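Local atomic coordinates of beta-galactosidase/beta-glucuronidase (Faecalibacterium prausnitzii L2-6, PDB entry 6MVF), a protein that binds flavin mononucleotide and probably acts as a glycoside hydrolase of family 2, a beta-glucuronidase of the human gut microbiome. Residues 589-594 with 649-654. Residues are numbered along the deposited sequence; the frame is centred on the assembly and turned at random.
Sequences AQRAGE and ITLEKV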
# COMPACT_ATOMS: atom_id res chain seq x y z
N ALA A 589 -38.75 11.25 -13.08
CA ALA A 589 -38.10 12.43 -13.65
C ALA A 589 -39.10 13.36 -14.35
O ALA A 589 -38.98 14.58 -14.25
CB ALA A 589 -37.01 12.00 -14.62
N GLN A 590 -40.08 12.81 -15.05
CA GLN A 590 -41.05 13.60 -15.80
C GLN A 590 -42.39 13.55 -15.08
O GLN A 590 -42.97 12.47 -14.92
CB GLN A 590 -41.15 13.09 -17.23
CG GLN A 590 -39.95 13.47 -18.10
CD GLN A 590 -39.81 12.60 -19.33
OE1 GLN A 590 -40.42 11.55 -19.41
NE2 GLN A 590 -38.99 13.03 -20.29
N ARG A 591 -42.88 14.71 -14.65
CA ARG A 591 -44.07 14.81 -13.81
C ARG A 591 -45.18 15.55 -14.54
O ARG A 591 -45.00 16.72 -14.91
CB ARG A 591 -43.75 15.51 -12.48
CG ARG A 591 -42.57 14.90 -11.77
CD ARG A 591 -42.87 14.63 -10.36
NE ARG A 591 -41.80 13.93 -9.67
CZ ARG A 591 -41.68 13.91 -8.35
NH1 ARG A 591 -42.58 14.57 -7.63
NH2 ARG A 591 -40.69 13.26 -7.76
N ALA A 592 -46.32 14.89 -14.71
CA ALA A 592 -47.51 15.48 -15.31
C ALA A 592 -48.49 15.90 -14.22
O ALA A 592 -48.63 15.23 -13.20
CB ALA A 592 -48.18 14.49 -16.26
N GLY A 593 -49.15 17.03 -14.45
CA GLY A 593 -50.10 17.55 -13.47
C GLY A 593 -49.87 19.02 -13.16
O GLY A 593 -48.77 19.55 -13.34
N GLU A 594 -50.91 19.70 -12.70
CA GLU A 594 -50.74 21.11 -12.38
C GLU A 594 -49.84 21.28 -11.16
O GLU A 594 -49.05 22.23 -11.10
CB GLU A 594 -52.10 21.77 -12.15
CG GLU A 594 -52.14 23.23 -12.59
CD GLU A 594 -52.18 24.21 -11.42
OE1 GLU A 594 -53.07 24.07 -10.55
OE2 GLU A 594 -51.31 25.12 -11.37
N ILE A 649 -32.21 18.14 -7.05
CA ILE A 649 -32.50 17.30 -8.19
C ILE A 649 -33.17 18.15 -9.27
O ILE A 649 -33.58 19.29 -9.03
CB ILE A 649 -33.37 16.08 -7.83
CG1 ILE A 649 -34.84 16.48 -7.75
CG2 ILE A 649 -32.91 15.46 -6.51
CD1 ILE A 649 -35.73 15.34 -7.32
N THR A 650 -33.27 17.60 -10.46
CA THR A 650 -33.92 18.27 -11.57
C THR A 650 -35.11 17.43 -12.03
O THR A 650 -34.98 16.21 -12.23
CB THR A 650 -32.95 18.50 -12.73
OG1 THR A 650 -31.85 19.29 -12.28
CG2 THR A 650 -33.67 19.22 -13.86
N LEU A 651 -36.25 18.08 -12.15
CA LEU A 651 -37.47 17.45 -12.64
C LEU A 651 -37.92 18.19 -13.89
O LEU A 651 -37.53 19.34 -14.13
CB LEU A 651 -38.58 17.47 -11.57
CG LEU A 651 -38.30 16.60 -10.33
CD1 LEU A 651 -39.50 16.56 -9.41
CD2 LEU A 651 -37.85 15.17 -10.68
N GLU A 652 -38.71 17.50 -14.71
CA GLU A 652 -39.29 18.07 -15.92
C GLU A 652 -40.80 18.03 -15.82
O GLU A 652 -41.39 16.96 -15.60
CB GLU A 652 -38.82 17.31 -17.17
CG GLU A 652 -39.15 18.04 -18.49
CD GLU A 652 -38.87 17.20 -19.75
OE1 GLU A 652 -38.47 16.02 -19.62
OE2 GLU A 652 -39.07 17.72 -20.89
N LYS A 653 -41.44 19.19 -15.97
CA LYS A 653 -42.88 19.21 -16.19
C LYS A 653 -43.22 18.69 -17.59
O LYS A 653 -42.60 19.09 -18.58
CB LYS A 653 -43.44 20.62 -16.00
CG LYS A 653 -44.98 20.63 -16.00
CD LYS A 653 -45.58 22.00 -15.74
CE LYS A 653 -47.09 21.92 -15.92
NZ LYS A 653 -47.79 23.08 -15.32
N VAL A 654 -44.19 17.79 -17.66
CA VAL A 654 -44.62 17.22 -18.93
C VAL A 654 -46.15 17.16 -18.94
O VAL A 654 -46.81 17.26 -17.90
CB VAL A 654 -44.03 15.81 -19.18
CG1 VAL A 654 -42.55 15.90 -19.43
CG2 VAL A 654 -44.31 14.88 -18.01
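Q590 and E652 reach each other through complementary first torsions: Q590 carries CG anti to its carbonyl carbon (chi1 -75°), whereas E652 carries CG anti to its backbone N (chi1 -168°), and both chains then run extended, side by side and pointing the same way. Q590 NE2 donates to E652 OE1 at 3.1 Å, arriving on the syn side and 27° out of the carboxylate plane, while the acceptor lies close to the amide plane. The same OE1 forms a salt bridge with R229 of the second subunit, which also packs on Q590. V654 crosses the Q590 stem at about a right angle, its CG2 lying 3.7 Å from Q590 CB. An alanine in place of Q590 would probably deprive E652 OE1 of its amide donor and strip V654 CG1 of its contact with Q590 CG.

Strand 590-592 is the outermost of its sheet within this chain and pairs in parallel with 646-654, whose other neighbour, 635-641, runs antiparallel; this mixed sheet lies near the C-terminal end of the chain, away from the FMN site. The bonds alternate as parallel pairing requires: E652 N to A589 O (3.0 Å), R591 N to E652 O (2.9 Å), then V654 N to R591 O (3.1 Å). On the face bearing R591 and K653, L651 CD1 sits over one face of the R591 guanidinium, offset toward its rim and 3.5 Å from NE. The guanidinium is fixed by bonds to the backbone oxygens of G585, H588 and E597. With I649 and T650 also pairing with a strand of the second subunit, the shared carboxylate couples the intrachain strand pairing to the subunit contact, and the arginine across the interface would probably help stabilise its negative charge.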